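Local coordinates for telomerase reverse transcriptase (Candida tropicalis MYA-3404, PDB 6ZD1), which probably extends telomeres at chromosome ends as a reverse transcriptase, adding simple DNA repeats by copying a template within the RNA component of telomerase, at residues W99-N104 against G132-S136; N216-V220 against D454-Q460. All coordinates share one frame. Residue numbers count along the deposited sequence, not the author numbering.

Interaction 1: residues W99-N104 against G132-S136; sequences WGGTEN and GIKLS
Two loops of the telomerase RNA-binding domain meet here by close van der Waals contact: loop 132-136, which follows helix 126-129, and loop 99-104, which leads into helix 104-117. Neither is regular, and their backbones come nearest at Gly100 and Ser136, with CA atoms 3.8 Å apart. Glycine is what permits this. Gly100 has positive phi (70/44), and a CB on it would clash with Ser136 OG, which sits 3.3 Å from Gly100 CA; Gly101, at 126/144, adopts angles that by themselves call for glycine. Asn104, chi1 m, points its CA-to-CB bond toward the partner loop. Its ND2 donates a very short hydrogen bond of 2.4 Å to Gly100 O, tying its own loop closed, while Asn104 OD1 approaches Gly132 CA at 3.2 Å, where a CB on Gly132 would likewise clash. Leu135 CB rests 3.2 Å from Gly100 O. With Glu103 as N-cap of helix 104-117, this is a glycine-rich turn, braced by an asparagine from the helix start and packed against a neighbouring interhelical loop.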
# COMPACT_ATOMS: atom_id res chain seq x y z
N TRP A 99 -19.47 10.72 -28.09
CA TRP A 99 -19.40 9.34 -27.62
C TRP A 99 -19.24 8.33 -28.75
O TRP A 99 -18.95 7.16 -28.48
CB TRP A 99 -20.64 8.99 -26.80
CG TRP A 99 -20.89 9.88 -25.62
CD1 TRP A 99 -21.55 11.08 -25.63
CD2 TRP A 99 -20.50 9.65 -24.26
NE1 TRP A 99 -21.59 11.61 -24.36
CE2 TRP A 99 -20.95 10.75 -23.50
CE3 TRP A 99 -19.82 8.62 -23.61
CZ2 TRP A 99 -20.74 10.85 -22.13
CZ3 TRP A 99 -19.61 8.72 -22.24
CH2 TRP A 99 -20.07 9.83 -21.52
N GLY A 100 -19.46 8.74 -29.99
CA GLY A 100 -19.31 7.86 -31.13
C GLY A 100 -20.37 6.79 -31.24
O GLY A 100 -20.05 5.62 -31.50
N GLY A 101 -21.63 7.15 -31.03
CA GLY A 101 -22.70 6.18 -31.16
C GLY A 101 -23.58 6.11 -29.93
O GLY A 101 -23.10 6.22 -28.80
N THR A 102 -24.88 5.90 -30.14
CA THR A 102 -25.82 5.79 -29.03
C THR A 102 -25.70 4.46 -28.29
O THR A 102 -26.50 4.19 -27.39
CB THR A 102 -27.25 5.99 -29.53
OG1 THR A 102 -28.17 5.81 -28.45
CG2 THR A 102 -27.56 5.00 -30.64
N GLU A 103 -24.72 3.64 -28.66
CA GLU A 103 -24.39 2.42 -27.93
C GLU A 103 -22.94 2.36 -27.49
O GLU A 103 -22.65 1.73 -26.47
CB GLU A 103 -24.71 1.18 -28.78
CG GLU A 103 -26.16 1.07 -29.20
CD GLU A 103 -26.53 -0.31 -29.67
OE1 GLU A 103 -26.18 -1.29 -28.98
OE2 GLU A 103 -27.17 -0.43 -30.74
N ASN A 104 -22.03 2.99 -28.23
CA ASN A 104 -20.67 3.18 -27.72
C ASN A 104 -20.68 4.01 -26.45
O ASN A 104 -19.80 3.85 -25.60
CB ASN A 104 -19.79 3.85 -28.78
CG ASN A 104 -19.38 2.90 -29.89
OD1 ASN A 104 -19.18 1.71 -29.66
ND2 ASN A 104 -19.26 3.43 -31.10
N GLY A 132 -15.37 -0.13 -28.83
CA GLY A 132 -16.22 0.42 -29.86
C GLY A 132 -15.54 0.29 -31.21
O GLY A 132 -14.36 -0.02 -31.30
N ILE A 133 -16.32 0.50 -32.29
CA ILE A 133 -15.73 0.10 -33.56
C ILE A 133 -15.58 1.16 -34.64
O ILE A 133 -14.46 1.54 -35.00
CB ILE A 133 -16.56 -1.09 -34.09
CG1 ILE A 133 -18.05 -0.87 -33.76
CG2 ILE A 133 -16.07 -2.40 -33.47
CD1 ILE A 133 -18.83 -2.13 -33.42
N LYS A 134 -16.69 1.71 -35.15
CA LYS A 134 -16.62 2.62 -36.29
C LYS A 134 -17.46 3.87 -36.15
O LYS A 134 -17.17 4.87 -36.82
CB LYS A 134 -17.05 1.91 -37.58
CG LYS A 134 -16.10 0.83 -38.06
CD LYS A 134 -15.11 1.34 -39.10
CE LYS A 134 -14.06 0.26 -39.35
NZ LYS A 134 -13.01 0.66 -40.33
N LEU A 135 -18.50 3.85 -35.31
CA LEU A 135 -19.54 4.86 -35.30
C LEU A 135 -19.02 6.23 -34.88
O LEU A 135 -19.78 7.20 -34.94
CB LEU A 135 -20.68 4.38 -34.39
CG LEU A 135 -21.35 3.09 -34.88
CD1 LEU A 135 -22.41 2.59 -33.90
CD2 LEU A 135 -21.96 3.27 -36.27
N SER A 136 -17.76 6.33 -34.47
CA SER A 136 -17.11 7.61 -34.22
C SER A 136 -16.59 8.11 -35.56
O SER A 136 -15.43 7.90 -35.92
CB SER A 136 -15.98 7.48 -33.20
OG SER A 136 -16.38 6.75 -32.04

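Interaction 2: residues N216-V220 against D454-Q460; sequences NLVQV and DLFKRKQ
Backbone hydrogen bonds set the register in which strand 217-220 joins strand 454-458 at the antiparallel edge of a mixed sheet in the reverse transcriptase region, strongly twisted, the local axes making 135°. Val218 and Lys457 form the hydrogen-bonded pair: Val218 N to Lys457 O is 2.8 Å and Lys457 N to Val218 O 2.9 Å. Beyond it, Lys459 N donates to Asn216 O at 3.0 Å; at the other end Val220 N to Leu455 O, 3.2 Å, is weak. Leu217 with Arg458, their side chains diverging, and Gln219 with Phe456 are non-hydrogen-bonded pairs.

Apolar contacts centre on Phe456 (chi1 m), whose CD2 meets Leu217 CB at 3.8 Å; Gln219 CA lies over one ring face. On the face bearing Val218 and Lys457, Val220 CG2 touches Lys457 CB at 3.8 Å.

Arg458 NE and NH2 donate to the carbonyl Gln460 O (3.0 and 3.1 Å), inside their own segment; NH2 also forms a salt bridge with Asp345, and NH1 a hydrogen bond with Tyr212. Pairing through the main chain depends little on side-chain identity, whereas the arginine's polar end anchors outside the pair.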
# COMPACT_ATOMS: atom_id res chain seq x y z
N ASN A 216 -0.94 15.08 21.35
CA ASN A 216 0.24 14.38 20.86
C ASN A 216 1.35 15.28 20.34
O ASN A 216 2.50 14.83 20.28
CB ASN A 216 -0.14 13.40 19.74
CG ASN A 216 -1.15 12.37 20.20
OD1 ASN A 216 -0.79 11.30 20.70
ND2 ASN A 216 -2.43 12.69 20.03
N LEU A 217 1.06 16.52 19.97
CA LEU A 217 2.03 17.38 19.31
C LEU A 217 2.30 18.62 20.15
O LEU A 217 1.61 18.90 21.14
CB LEU A 217 1.56 17.77 17.91
CG LEU A 217 1.19 16.62 16.98
CD1 LEU A 217 0.77 17.14 15.62
CD2 LEU A 217 2.34 15.64 16.85
N VAL A 218 3.32 19.36 19.74
CA VAL A 218 3.71 20.62 20.38
C VAL A 218 4.29 21.53 19.30
O VAL A 218 5.01 21.07 18.41
CB VAL A 218 4.70 20.39 21.54
CG1 VAL A 218 5.95 19.67 21.05
CG2 VAL A 218 5.05 21.70 22.21
N GLN A 219 3.97 22.82 19.39
CA GLN A 219 4.31 23.75 18.33
C GLN A 219 5.82 23.96 18.22
O GLN A 219 6.59 23.64 19.14
CB GLN A 219 3.63 25.10 18.56
CG GLN A 219 2.21 25.21 18.03
CD GLN A 219 2.02 26.38 17.08
OE1 GLN A 219 2.97 26.81 16.42
NE2 GLN A 219 0.80 26.89 17.00
N VAL A 220 6.23 24.51 17.09
CA VAL A 220 7.62 24.85 16.80
C VAL A 220 7.61 26.16 16.02
O VAL A 220 6.81 26.33 15.10
CB VAL A 220 8.34 23.75 16.00
CG1 VAL A 220 9.78 24.15 15.71
CG2 VAL A 220 8.32 22.41 16.74
N ASP A 454 1.28 26.02 10.08
CA ASP A 454 2.20 25.90 11.21
C ASP A 454 2.91 24.55 11.21
O ASP A 454 2.46 23.58 10.59
CB ASP A 454 1.47 26.08 12.54
CG ASP A 454 0.94 27.48 12.73
OD1 ASP A 454 1.66 28.45 12.39
OD2 ASP A 454 -0.20 27.62 13.23
N LEU A 455 4.01 24.48 11.96
CA LEU A 455 4.81 23.27 12.12
C LEU A 455 4.66 22.72 13.54
O LEU A 455 4.70 23.47 14.52
CB LEU A 455 6.28 23.53 11.84
CG LEU A 455 6.77 23.24 10.43
CD1 LEU A 455 6.11 24.18 9.43
CD2 LEU A 455 8.29 23.36 10.36
N PHE A 456 4.54 21.39 13.64
CA PHE A 456 4.38 20.71 14.92
C PHE A 456 5.37 19.56 15.03
O PHE A 456 5.72 18.92 14.04
CB PHE A 456 2.95 20.18 15.09
CG PHE A 456 1.95 21.24 15.43
CD1 PHE A 456 1.51 22.13 14.46
CD2 PHE A 456 1.42 21.33 16.71
CE1 PHE A 456 0.58 23.11 14.77
CE2 PHE A 456 0.49 22.30 17.02
CZ PHE A 456 0.07 23.19 16.05
N LYS A 457 5.81 19.31 16.26
CA LYS A 457 6.68 18.18 16.59
C LYS A 457 5.96 17.26 17.56
O LYS A 457 5.01 17.67 18.25
CB LYS A 457 8.01 18.67 17.19
CG LYS A 457 9.11 17.62 17.26
CD LYS A 457 10.35 18.17 17.97
CE LYS A 457 11.01 19.28 17.16
NZ LYS A 457 11.57 18.78 15.88
N ARG A 458 6.41 16.01 17.63
CA ARG A 458 5.79 15.03 18.51
C ARG A 458 6.32 15.17 19.93
O ARG A 458 7.54 15.30 20.13
CB ARG A 458 6.03 13.62 17.99
CG ARG A 458 5.36 13.32 16.67
CD ARG A 458 5.23 11.83 16.47
NE ARG A 458 4.45 11.22 17.54
CZ ARG A 458 3.12 11.12 17.52
NH1 ARG A 458 2.43 11.60 16.49
NH2 ARG A 458 2.48 10.56 18.53
N LYS A 459 5.42 15.16 20.91
CA LYS A 459 5.84 15.06 22.30
C LYS A 459 6.49 13.71 22.58
O LYS A 459 7.49 13.62 23.29
CB LYS A 459 4.65 15.27 23.23
CG LYS A 459 3.99 16.64 23.11
CD LYS A 459 2.68 16.69 23.89
CE LYS A 459 2.88 16.35 25.36
NZ LYS A 459 1.59 16.38 26.12
N GLN A 460 5.91 12.64 22.03
CA GLN A 460 6.40 11.29 22.22
C GLN A 460 5.94 10.45 21.03
O GLN A 460 4.92 10.75 20.42
CB GLN A 460 5.90 10.70 23.55
CG GLN A 460 6.30 9.27 23.84
CD GLN A 460 7.80 9.08 24.03
OE1 GLN A 460 8.55 9.06 23.05
NE2 GLN A 460 8.23 8.94 25.28

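Overall arrangement
The two contacts illustrate how one chain joins its own distant parts with or without regular structure. Their centres lie 57 Å apart and their nearest atoms about 41 Å, and they hold different elements: interaction 1 two loops of the RNA-binding domain, interaction 2 two strands of the reverse transcriptase domain. Both are partly buried. Interaction 1 links loops only 28 residues apart and buries 251 Å², relying on close fit around glycines, its polar bond remaining inside one loop. Interaction 2 bridges a 234-residue separation and buries 658 Å², with main-chain hydrogen bonds between strands. There strand 443-446 pairs with the other side of 454-458, whereas 217-220 is one of the sheet's two outermost strands.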